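Long-range contacts in probable 2-hydroxyhepta-2,4-diene-1,7-dioate isomerase (PDB 2DFU), which probably acts as a metal-dependent isomerase or hydrolase of the fumarylacetoacetate hydrolase family, on 2-hydroxyhepta-2,4-diene-1,7-dioate or related keto acids: residues 100-106 with 254-260; 81-87 with 162-168. All coordinates share one frame; numbering follows the deposited sequence.

Contact 1: residues 100-106 with 254-260; sequences EPVPYPF and TLIGPKE
The Tyr104 ring meets the aliphatic stem of Lys259 at an oblique angle, CD1 lying 3.7 Å from Lys259 CG, while Tyr104 CB meets Ile256 CG2. With CG anti to the backbone N (chi1 -166°), the ring is carried alongside Lys259, and its hydroxyl bonds Leu111 N. The lysine chain bends at chi2 and chi4, bringing NZ to Pro105 O (3.0 Å), in the carbonyl plane. Away from the face that carries Tyr104 and Lys259, Glu260 runs alongside Pro103, its OE2 3.4 Å from Pro103 CB, and packs against Arg126 of the second subunit. At the opposite end Pro101 CB packs tightly on Leu255 CD1 at 3.4 Å. The backbones are joined by Val102 N to Leu255 O (2.9 Å, 168°), Gly257 N to Val102 O (2.7 Å), and Glu260 N to Tyr104 O (2.8 Å); Tyr104 N to Pro258 O is weak. A water donating to Glu100 O and accepting from Thr254 OG1 extends the pairing. Pro101, Pro103 and Pro105 have no amide hydrogen, so this segment donates through Val102 N and Tyr104 N. This is a short parallel pairing of strand 102-104, outermost in this chain, with strand 250-259 in a mixed five-stranded sheet.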
loop_
_atom_site.group_PDB
_atom_site.type_symbol
_atom_site.label_atom_id
_atom_site.label_comp_id
_atom_site.label_asym_id
_atom_site.label_seq_id
_atom_site.Cartn_x
_atom_site.Cartn_y
_atom_site.Cartn_z
ATOM N N GLU A 100 -7.462 20.083 0.621
ATOM C CA GLU A 100 -8.314 19.111 1.285
ATOM C C GLU A 100 -7.891 19.071 2.743
ATOM O O GLU A 100 -6.737 18.783 3.054
ATOM C CB GLU A 100 -8.157 17.734 0.644
ATOM C CG GLU A 100 -8.903 16.626 1.369
ATOM C CD GLU A 100 -9.019 15.357 0.537
ATOM O OE1 GLU A 100 -8.121 15.108 -0.300
ATOM O OE2 GLU A 100 -10.005 14.608 0.726
ATOM N N PRO A 101 -8.823 19.366 3.661
ATOM C CA PRO A 101 -8.484 19.355 5.085
ATOM C C PRO A 101 -8.128 17.971 5.607
ATOM O O PRO A 101 -8.684 16.966 5.166
ATOM C CB PRO A 101 -9.753 19.891 5.758
ATOM C CG PRO A 101 -10.438 20.681 4.669
ATOM C CD PRO A 101 -10.216 19.804 3.459
ATOM N N VAL A 102 -7.179 17.932 6.531
ATOM C CA VAL A 102 -6.790 16.689 7.177
ATOM C C VAL A 102 -7.573 16.736 8.490
ATOM O O VAL A 102 -7.313 17.579 9.347
ATOM C CB VAL A 102 -5.284 16.654 7.510
ATOM C CG1 VAL A 102 -4.958 15.386 8.291
ATOM C CG2 VAL A 102 -4.461 16.722 6.235
ATOM N N PRO A 103 -8.566 15.852 8.652
ATOM C CA PRO A 103 -9.344 15.858 9.892
ATOM C C PRO A 103 -8.483 15.490 11.097
ATOM O O PRO A 103 -7.697 14.554 11.023
ATOM C CB PRO A 103 -10.416 14.797 9.634
ATOM C CG PRO A 103 -10.550 14.786 8.143
ATOM C CD PRO A 103 -9.119 14.886 7.689
ATOM N N TYR A 104 -8.607 16.231 12.194
ATOM C CA TYR A 104 -7.847 15.878 13.387
ATOM C C TYR A 104 -8.633 14.671 13.908
ATOM O O TYR A 104 -9.762 14.815 14.374
ATOM C CB TYR A 104 -7.859 17.015 14.407
ATOM C CG TYR A 104 -6.820 16.822 15.484
ATOM C CD1 TYR A 104 -6.862 15.713 16.323
ATOM C CD2 TYR A 104 -5.758 17.717 15.623
ATOM C CE1 TYR A 104 -5.871 15.491 17.271
ATOM C CE2 TYR A 104 -4.760 17.506 16.567
ATOM C CZ TYR A 104 -4.822 16.389 17.386
ATOM O OH TYR A 104 -3.826 16.155 18.301
ATOM N N PRO A 105 -8.044 13.468 13.828
ATOM C CA PRO A 105 -8.666 12.214 14.260
ATOM C C PRO A 105 -9.139 12.106 15.698
ATOM O O PRO A 105 -8.624 12.764 16.598
ATOM C CB PRO A 105 -7.599 11.168 13.940
ATOM C CG PRO A 105 -6.780 11.815 12.875
ATOM C CD PRO A 105 -6.668 13.218 13.379
ATOM N N PHE A 106 -10.127 11.242 15.895
ATOM C CA PHE A 106 -10.687 11.002 17.209
ATOM C C PHE A 106 -9.764 10.112 18.023
ATOM O O PHE A 106 -9.677 10.263 19.238
ATOM C CB PHE A 106 -12.055 10.326 17.083
ATOM C CG PHE A 106 -12.626 9.872 18.398
ATOM C CD1 PHE A 106 -12.950 10.796 19.389
ATOM C CD2 PHE A 106 -12.812 8.516 18.658
ATOM C CE1 PHE A 106 -13.450 10.375 20.623
ATOM C CE2 PHE A 106 -13.312 8.086 19.889
ATOM C CZ PHE A 106 -13.629 9.016 20.873
ATOM N N THR A 254 -1.665 22.979 2.838
ATOM C CA THR A 254 -2.627 22.067 3.429
ATOM C C THR A 254 -3.096 22.643 4.758
ATOM O O THR A 254 -2.576 23.660 5.220
ATOM C CB THR A 254 -2.022 20.659 3.649
ATOM O OG1 THR A 254 -3.058 19.759 4.055
ATOM C CG2 THR A 254 -0.960 20.694 4.722
ATOM N N LEU A 255 -4.088 22.008 5.370
ATOM C CA LEU A 255 -4.599 22.501 6.639
ATOM C C LEU A 255 -5.291 21.420 7.452
ATOM O O LEU A 255 -5.764 20.412 6.915
ATOM C CB LEU A 255 -5.553 23.679 6.403
ATOM C CG LEU A 255 -6.840 23.449 5.609
ATOM C CD1 LEU A 255 -7.817 22.619 6.423
ATOM C CD2 LEU A 255 -7.470 24.784 5.288
ATOM N N ILE A 256 -5.349 21.643 8.758
ATOM C CA ILE A 256 -5.976 20.700 9.657
ATOM C C ILE A 256 -7.429 21.074 9.895
ATOM O O ILE A 256 -7.750 22.229 10.196
ATOM C CB ILE A 256 -5.244 20.660 10.997
ATOM C CG1 ILE A 256 -3.741 20.533 10.754
ATOM C CG2 ILE A 256 -5.744 19.477 11.825
ATOM C CD1 ILE A 256 -3.351 19.297 9.944
ATOM N N GLY A 257 -8.307 20.088 9.752
ATOM C CA GLY A 257 -9.719 20.326 9.967
ATOM C C GLY A 257 -10.094 20.175 11.429
ATOM O O GLY A 257 -9.223 19.931 12.268
ATOM N N PRO A 258 -11.391 20.316 11.766
ATOM C CA PRO A 258 -11.915 20.199 13.134
ATOM C C PRO A 258 -11.677 18.804 13.699
ATOM O O PRO A 258 -11.582 17.837 12.941
ATOM C CB PRO A 258 -13.407 20.485 12.958
ATOM C CG PRO A 258 -13.443 21.381 11.749
ATOM C CD PRO A 258 -12.462 20.699 10.830
ATOM N N LYS A 259 -11.585 18.688 15.022
ATOM C CA LYS A 259 -11.369 17.377 15.615
ATOM C C LYS A 259 -12.621 16.545 15.419
ATOM O O LYS A 259 -13.729 17.034 15.606
ATOM C CB LYS A 259 -11.064 17.466 17.114
ATOM C CG LYS A 259 -10.295 16.233 17.609
ATOM C CD LYS A 259 -10.882 15.646 18.874
ATOM C CE LYS A 259 -10.370 14.224 19.117
ATOM N NZ LYS A 259 -8.891 14.133 19.204
ATOM N N GLU A 260 -12.442 15.290 15.031
ATOM C CA GLU A 260 -13.568 14.394 14.813
ATOM C C GLU A 260 -14.013 13.791 16.142
ATOM O O GLU A 260 -13.255 13.776 17.107
ATOM C CB GLU A 260 -13.172 13.274 13.846
ATOM C CG GLU A 260 -12.669 13.771 12.497
ATOM C CD GLU A 260 -12.488 12.648 11.482
ATOM O OE1 GLU A 260 -11.766 11.672 11.788
ATOM O OE2 GLU A 260 -13.066 12.743 10.374
HETATM O O HOH W 1 -4.322 18.554 1.985
HETATM O O HOH W 2 -9.668 12.210 21.359
#

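Contact 2: residues 81-87 with 162-168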
loop_
_atom_site.group_PDB
_atom_site.type_symbol
_atom_site.label_atom_id
_atom_site.label_comp_id
_atom_site.label_asym_id
_atom_site.label_seq_id
_atom_site.Cartn_x
_atom_site.Cartn_y
_atom_site.Cartn_z
ATOM N N LYS A 81 2.465 3.617 3.689
ATOM C CA LYS A 81 1.253 4.407 3.816
ATOM C C LYS A 81 0.379 3.901 2.676
ATOM O O LYS A 81 0.880 3.601 1.591
ATOM C CB LYS A 81 1.536 5.906 3.645
ATOM C CG LYS A 81 2.149 6.571 4.872
ATOM C CD LYS A 81 2.713 7.951 4.541
ATOM C CE LYS A 81 1.842 9.097 5.031
ATOM N NZ LYS A 81 2.005 9.397 6.481
ATOM N N GLY A 82 -0.914 3.759 2.923
ATOM C CA GLY A 82 -1.790 3.305 1.863
ATOM C C GLY A 82 -2.231 4.507 1.054
ATOM O O GLY A 82 -2.111 5.632 1.530
ATOM N N PRO A 83 -2.721 4.314 -0.179
ATOM C CA PRO A 83 -3.175 5.429 -1.017
ATOM C C PRO A 83 -4.288 6.245 -0.349
ATOM O O PRO A 83 -4.506 7.403 -0.695
ATOM C CB PRO A 83 -3.653 4.729 -2.285
ATOM C CG PRO A 83 -2.714 3.554 -2.376
ATOM C CD PRO A 83 -2.695 3.056 -0.951
ATOM N N ASN A 84 -4.990 5.642 0.610
ATOM C CA ASN A 84 -6.067 6.339 1.312
ATOM C C ASN A 84 -5.543 7.563 2.075
ATOM O O ASN A 84 -6.308 8.472 2.398
ATOM C CB ASN A 84 -6.748 5.398 2.302
ATOM C CG ASN A 84 -5.800 4.916 3.394
ATOM O OD1 ASN A 84 -4.871 4.151 3.130
ATOM N ND2 ASN A 84 -6.023 5.376 4.620
ATOM N N ALA A 85 -4.243 7.588 2.365
ATOM C CA ALA A 85 -3.650 8.706 3.093
ATOM C C ALA A 85 -3.495 9.957 2.232
ATOM O O ALA A 85 -3.312 11.053 2.755
ATOM C CB ALA A 85 -2.279 8.298 3.663
ATOM N N LEU A 86 -3.561 9.794 0.914
ATOM C CA LEU A 86 -3.405 10.927 0.015
ATOM C C LEU A 86 -4.491 11.986 0.189
ATOM O O LEU A 86 -5.681 11.677 0.307
ATOM C CB LEU A 86 -3.371 10.447 -1.433
ATOM C CG LEU A 86 -2.147 9.597 -1.780
ATOM C CD1 LEU A 86 -2.314 8.991 -3.157
ATOM C CD2 LEU A 86 -0.897 10.459 -1.715
ATOM N N ALA A 87 -4.068 13.244 0.209
ATOM C CA ALA A 87 -4.990 14.358 0.360
ATOM C C ALA A 87 -4.623 15.438 -0.650
ATOM O O ALA A 87 -3.444 15.729 -0.846
ATOM C CB ALA A 87 -4.913 14.902 1.780
ATOM N N LYS A 162 0.479 6.471 10.803
ATOM C CA LYS A 162 0.944 7.064 9.554
ATOM C C LYS A 162 0.022 6.901 8.346
ATOM O O LYS A 162 0.112 7.670 7.386
ATOM C CB LYS A 162 2.302 6.453 9.184
ATOM C CG LYS A 162 3.448 6.736 10.152
ATOM C CD LYS A 162 4.019 8.134 9.922
ATOM C CE LYS A 162 5.345 8.323 10.656
ATOM N NZ LYS A 162 5.880 9.707 10.492
ATOM N N SER A 163 -0.858 5.908 8.384
ATOM C CA SER A 163 -1.706 5.643 7.236
ATOM C C SER A 163 -3.208 5.891 7.372
ATOM O O SER A 163 -4.005 5.307 6.630
ATOM C CB SER A 163 -1.459 4.211 6.765
ATOM O OG SER A 163 -1.944 4.021 5.448
ATOM N N ALA A 164 -3.599 6.750 8.307
ATOM C CA ALA A 164 -5.010 7.084 8.476
ATOM C C ALA A 164 -5.411 7.921 7.263
ATOM O O ALA A 164 -4.550 8.499 6.601
ATOM C CB ALA A 164 -5.212 7.895 9.766
ATOM N N ASP A 165 -6.703 7.987 6.960
ATOM C CA ASP A 165 -7.165 8.778 5.821
ATOM C C ASP A 165 -6.621 10.211 5.865
ATOM O O ASP A 165 -6.584 10.831 6.921
ATOM C CB ASP A 165 -8.700 8.827 5.782
ATOM C CG ASP A 165 -9.325 7.491 5.396
ATOM O OD1 ASP A 165 -8.611 6.616 4.863
ATOM O OD2 ASP A 165 -10.540 7.323 5.612
ATOM N N LYS A 166 -6.206 10.715 4.706
ATOM C CA LYS A 166 -5.665 12.068 4.555
ATOM C C LYS A 166 -4.358 12.349 5.300
ATOM O O LYS A 166 -3.991 13.509 5.481
ATOM C CB LYS A 166 -6.702 13.125 4.973
ATOM C CG LYS A 166 -8.131 12.870 4.508
ATOM C CD LYS A 166 -8.249 12.596 3.008
ATOM C CE LYS A 166 -9.709 12.307 2.649
ATOM N NZ LYS A 166 -9.913 11.999 1.216
ATOM N N PHE A 167 -3.651 11.312 5.745
ATOM C CA PHE A 167 -2.387 11.547 6.441
ATOM C C PHE A 167 -1.230 11.828 5.490
ATOM O O PHE A 167 -0.062 11.783 5.886
ATOM C CB PHE A 167 -2.038 10.368 7.348
ATOM C CG PHE A 167 -2.591 10.495 8.746
ATOM C CD1 PHE A 167 -3.729 11.263 8.997
ATOM C CD2 PHE A 167 -1.981 9.830 9.807
ATOM C CE1 PHE A 167 -4.253 11.368 10.287
ATOM C CE2 PHE A 167 -2.495 9.927 11.103
ATOM C CZ PHE A 167 -3.634 10.698 11.342
ATOM N N LEU A 168 -1.543 12.126 4.235
ATOM C CA LEU A 168 -0.486 12.427 3.281
ATOM C C LEU A 168 -0.825 13.480 2.231
ATOM O O LEU A 168 -1.092 13.154 1.071
ATOM C CB LEU A 168 0.001 11.151 2.575
ATOM C CG LEU A 168 1.214 11.368 1.651
ATOM C CD1 LEU A 168 2.411 11.866 2.465
ATOM C CD2 LEU A 168 1.561 10.076 0.928
HETATM O O HOH W 3 -7.857 12.573 -1.461
#
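Asn84 directs its amide nitrogen into a fork of two acceptors: ND2 donates to Ser163 O at 2.8 Å and to Asp165 OD1 at 2.9 Å. The carboxylate oxygen is met on its anti side, with the amide and carboxylate planes 71° apart. Asn84 CG sits between the backbone N and the carbonyl carbon (chi1 63°), a turn that brings the amide to the 163-165 loop. Asp165 OD2 is bonded to Thr218 of the second subunit. An alanine in place of Asn84 would probably leave Ser163 O without this donor and take from Asp165 OD1 its tie to the 81-87 segment. Asn84 O in turn accepts from Lys166 N at 3.2 Å.

Two further polar links lie toward the start of the segments. Ser163 OG takes the hydrogen of Gly82 N in a nearly straight bond (2.7 Å, 170°). Lys81 bends at chi3 and chi4, bringing NZ 2.7 Å from Lys162 O, on a lone pair in the carbonyl plane; a weaker bond goes to Phe167 O, and Asp145 supplies a salt bridge. Lys162 NZ shares that aspartate and also bonds Thr147, so the carboxylate probably offsets the two neighbouring ammonium charges.

Apolar contact closes the rest: Leu86 and Leu168 run side by side, CD2 to CD2 at 3.6 Å, and Ala85 CB rests on Leu168 CB. Ala87 N donates to Leu168 O at 3.1 Å, and Leu168 N makes a weak bond to Ala85 O, together forming the parallel bridge of Leu86 with Leu168. A type II turn from Ala164 to Phe167 sets Ala164 CB over the phenylalanine ring. The whole links the 3-10 turn 83-85 to the loop after helix 159-162, where strand 86-87 joins strand 168-175 and the leucines pack on strand 50-53.

The two contacts show how interleaved segments can tie one fold together: along the chain the order is 81-87, 100-106, 162-168, 254-260, so each contact spans part of the other. Their centres lie about 12 Å apart, on the same side of the chain's centre, contact 2 nearer to it. Contact 1 belongs to the five-stranded sheet that includes strand 250-259, contact 2 to the strands round 168-175. They meet directly: Glu100 OE2 forms a salt bridge with Lys166 NZ at 2.7 Å, and Pro105 packs on Phe167. Segment 100-106 thus bridges the two sheet regions, and both contacts reach the second subunit, contact 2 more extensively.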